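Local coordinates for probable arabinosyltransferase B (Mycobacterium tuberculosis H37Rv, PDB 7BVF), which polymerises arabinose into the arabinan of cell-wall arabinogalactan, acting as a membrane-embedded arabinosyltransferase, at residues S622-L632 with I699-V707. Numbering follows the deposited sequence.
Sequences SRNRMAFLAAL and IRALTTAPV
Two torsions bring R625 and T703 together: R625 already points toward 699-707 and its chain bends at chi3 (-76°), which brings NH1 beside T703 OG1, and chi1 of T703 (52°) sets OG1 between its own backbone N and carbonyl carbon. The pair illustrates how an arginine on one membrane helix meets the short loop linking two others at the edge of a GT-C-type membrane domain, here where the loop after helix 697-701 leads into helix 706-727 beside helix 622-639. T703 OG1 lies at the guanidinium edge, in its plane, 2.8 Å from R625 NH1, while the I699 carbonyl O is 3.8 Å from that same nitrogen. R625 NE makes a weak hydrogen bond to the L619 O, which helps to place the arginine. R700 brings a like charge nearby, its NH1 4.5 Å from R625 NH2.

Farther along helix 622-639 the contact becomes apolar. L629 splits its branches, CD2 reaching L702 CD1 at 3.6 Å and CD1 reaching P706 CB at 3.9 Å. F628 offers its ring edge to P706 and V707, with T552 of helix 537-559 also against its side chain. L632 crosses the proline at about a right angle, its CD1 resting 3.7 Å from P706 CB and 3.8 Å from P706 CG.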
loop_
_atom_site.group_PDB
_atom_site.type_symbol
_atom_site.label_atom_id
_atom_site.label_comp_id
_atom_site.label_asym_id
_atom_site.label_seq_id
_atom_site.Cartn_x
_atom_site.Cartn_y
_atom_site.Cartn_z
ATOM N N SER A 622 -31.289 27.725 10.349
ATOM C CA SER A 622 -31.512 26.656 9.382
ATOM C C SER A 622 -30.247 26.298 8.619
ATOM O O SER A 622 -30.100 25.152 8.180
ATOM C CB SER A 622 -32.604 27.064 8.402
ATOM O OG SER A 622 -33.831 27.267 9.071
ATOM N N ARG A 623 -29.339 27.256 8.430
ATOM C CA ARG A 623 -28.116 26.978 7.688
ATOM C C ARG A 623 -27.289 25.898 8.368
ATOM O O ARG A 623 -26.759 24.999 7.705
ATOM C CB ARG A 623 -27.301 28.255 7.534
ATOM C CG ARG A 623 -26.075 28.103 6.668
ATOM C CD ARG A 623 -25.031 29.135 7.026
ATOM N NE ARG A 623 -24.381 28.821 8.289
ATOM C CZ ARG A 623 -23.459 29.580 8.864
ATOM N NH1 ARG A 623 -22.922 29.212 10.014
ATOM N NH2 ARG A 623 -23.074 30.706 8.289
ATOM N N ASN A 624 -27.189 25.954 9.697
ATOM C CA ASN A 624 -26.397 24.971 10.428
ATOM C C ASN A 624 -27.015 23.579 10.343
ATOM O O ASN A 624 -26.301 22.583 10.167
ATOM C CB ASN A 624 -26.260 25.414 11.879
ATOM C CG ASN A 624 -25.831 26.856 12.007
ATOM O OD1 ASN A 624 -25.013 27.339 11.233
ATOM N ND2 ASN A 624 -26.381 27.551 12.987
ATOM N N ARG A 625 -28.340 23.490 10.455
ATOM C CA ARG A 625 -28.997 22.191 10.389
ATOM C C ARG A 625 -28.919 21.599 8.985
ATOM O O ARG A 625 -28.717 20.388 8.825
ATOM C CB ARG A 625 -30.441 22.326 10.868
ATOM C CG ARG A 625 -30.520 22.589 12.363
ATOM C CD ARG A 625 -31.934 22.638 12.904
ATOM N NE ARG A 625 -32.639 23.878 12.598
ATOM C CZ ARG A 625 -33.728 23.952 11.844
ATOM N NH1 ARG A 625 -34.238 22.856 11.309
ATOM N NH2 ARG A 625 -34.311 25.120 11.629
ATOM N N MET A 626 -29.046 22.437 7.953
ATOM C CA MET A 626 -28.836 21.951 6.594
ATOM C C MET A 626 -27.395 21.511 6.370
ATOM O O MET A 626 -27.154 20.545 5.638
ATOM C CB MET A 626 -29.221 23.024 5.581
ATOM C CG MET A 626 -30.712 23.225 5.431
ATOM S SD MET A 626 -31.565 21.734 4.892
ATOM C CE MET A 626 -30.684 21.371 3.381
ATOM N N ALA A 627 -26.429 22.194 6.986
ATOM C CA ALA A 627 -25.040 21.766 6.868
ATOM C C ALA A 627 -24.825 20.404 7.512
ATOM O O ALA A 627 -24.105 19.557 6.969
ATOM C CB ALA A 627 -24.116 22.807 7.494
ATOM N N PHE A 628 -25.448 20.167 8.667
ATOM C CA PHE A 628 -25.337 18.849 9.291
ATOM C C PHE A 628 -25.981 17.769 8.428
ATOM O O PHE A 628 -25.442 16.662 8.302
ATOM C CB PHE A 628 -25.962 18.860 10.683
ATOM C CG PHE A 628 -25.846 17.548 11.403
ATOM C CD1 PHE A 628 -24.633 17.129 11.915
ATOM C CD2 PHE A 628 -26.949 16.730 11.562
ATOM C CE1 PHE A 628 -24.523 15.926 12.574
ATOM C CE2 PHE A 628 -26.843 15.525 12.221
ATOM C CZ PHE A 628 -25.629 15.123 12.726
ATOM N N LEU A 629 -27.133 18.069 7.826
ATOM C CA LEU A 629 -27.772 17.102 6.938
ATOM C C LEU A 629 -26.892 16.788 5.729
ATOM O O LEU A 629 -26.782 15.626 5.311
ATOM C CB LEU A 629 -29.130 17.632 6.491
ATOM C CG LEU A 629 -30.061 16.652 5.791
ATOM C CD1 LEU A 629 -30.463 15.540 6.733
ATOM C CD2 LEU A 629 -31.278 17.380 5.275
ATOM N N ALA A 630 -26.257 17.810 5.153
ATOM C CA ALA A 630 -25.358 17.577 4.028
ATOM C C ALA A 630 -24.152 16.745 4.446
ATOM O O ALA A 630 -23.665 15.911 3.673
ATOM C CB ALA A 630 -24.910 18.907 3.432
ATOM N N ALA A 631 -23.655 16.954 5.667
ATOM C CA ALA A 631 -22.559 16.126 6.159
ATOM C C ALA A 631 -22.988 14.671 6.307
ATOM O O ALA A 631 -22.220 13.753 5.997
ATOM C CB ALA A 631 -22.046 16.669 7.489
ATOM N N LEU A 632 -24.216 14.442 6.778
ATOM C CA LEU A 632 -24.733 13.077 6.859
ATOM C C LEU A 632 -24.810 12.429 5.481
ATOM O O LEU A 632 -24.453 11.256 5.315
ATOM C CB LEU A 632 -26.110 13.071 7.516
ATOM C CG LEU A 632 -26.182 12.664 8.983
ATOM C CD1 LEU A 632 -27.585 12.860 9.500
ATOM C CD2 LEU A 632 -25.756 11.227 9.152
ATOM N N ILE A 699 -38.659 21.705 5.896
ATOM C CA ILE A 699 -37.281 21.585 6.362
ATOM C C ILE A 699 -37.176 21.649 7.873
ATOM O O ILE A 699 -36.108 21.355 8.421
ATOM C CB ILE A 699 -36.376 22.665 5.743
ATOM C CG1 ILE A 699 -36.554 23.995 6.466
ATOM C CG2 ILE A 699 -36.680 22.829 4.268
ATOM C CD1 ILE A 699 -35.454 24.978 6.177
ATOM N N ARG A 700 -38.248 22.033 8.561
ATOM C CA ARG A 700 -38.296 21.858 10.005
ATOM C C ARG A 700 -38.606 20.416 10.373
ATOM O O ARG A 700 -38.154 19.937 11.418
ATOM C CB ARG A 700 -39.339 22.790 10.616
ATOM C CG ARG A 700 -39.488 22.666 12.115
ATOM C CD ARG A 700 -40.306 23.809 12.683
ATOM N NE ARG A 700 -40.142 23.915 14.128
ATOM C CZ ARG A 700 -39.136 24.547 14.720
ATOM N NH1 ARG A 700 -38.201 25.139 13.989
ATOM N NH2 ARG A 700 -39.066 24.592 16.043
ATOM N N ALA A 701 -39.356 19.712 9.526
ATOM C CA ALA A 701 -39.677 18.315 9.783
ATOM C C ALA A 701 -38.513 17.405 9.419
ATOM O O ALA A 701 -38.125 16.536 10.204
ATOM C CB ALA A 701 -40.933 17.914 9.005
ATOM N N LEU A 702 -37.939 17.592 8.235
ATOM C CA LEU A 702 -36.885 16.689 7.785
ATOM C C LEU A 702 -35.547 16.926 8.480
ATOM O O LEU A 702 -34.553 16.306 8.090
ATOM C CB LEU A 702 -36.712 16.778 6.264
ATOM C CG LEU A 702 -36.275 18.068 5.573
ATOM C CD1 LEU A 702 -34.776 18.132 5.439
ATOM C CD2 LEU A 702 -36.917 18.155 4.207
ATOM N N THR A 703 -35.488 17.788 9.497
ATOM C CA THR A 703 -34.263 18.015 10.256
ATOM C C THR A 703 -34.475 17.856 11.758
ATOM O O THR A 703 -33.704 18.404 12.548
ATOM C CB THR A 703 -33.684 19.398 9.955
ATOM O OG1 THR A 703 -34.697 20.392 10.137
ATOM C CG2 THR A 703 -33.169 19.463 8.533
ATOM N N THR A 704 -35.506 17.119 12.169
ATOM C CA THR A 704 -35.735 16.857 13.584
ATOM C C THR A 704 -34.986 15.625 14.076
ATOM O O THR A 704 -34.515 15.606 15.218
ATOM C CB THR A 704 -37.229 16.689 13.862
ATOM O OG1 THR A 704 -37.823 15.891 12.832
ATOM C CG2 THR A 704 -37.920 18.035 13.923
ATOM N N ALA A 705 -34.868 14.595 13.242
ATOM C CA ALA A 705 -34.178 13.373 13.630
ATOM C C ALA A 705 -33.670 12.635 12.401
ATOM O O ALA A 705 -34.329 11.705 11.923
ATOM C CB ALA A 705 -35.106 12.469 14.438
ATOM N N PRO A 706 -32.519 13.023 11.846
ATOM C CA PRO A 706 -31.993 12.317 10.672
ATOM C C PRO A 706 -31.137 11.103 11.014
ATOM O O PRO A 706 -31.074 10.146 10.236
ATOM C CB PRO A 706 -31.174 13.399 9.963
ATOM C CG PRO A 706 -30.731 14.304 11.051
ATOM C CD PRO A 706 -31.737 14.228 12.167
ATOM N N VAL A 707 -30.490 11.122 12.175
ATOM C CA VAL A 707 -29.603 10.036 12.588
ATOM C C VAL A 707 -30.399 8.764 12.873
ATOM O O VAL A 707 -29.995 7.685 12.410
ATOM C CB VAL A 707 -28.754 10.436 13.807
ATOM C CG1 VAL A 707 -27.782 9.329 14.156
ATOM C CG2 VAL A 707 -28.018 11.731 13.542
#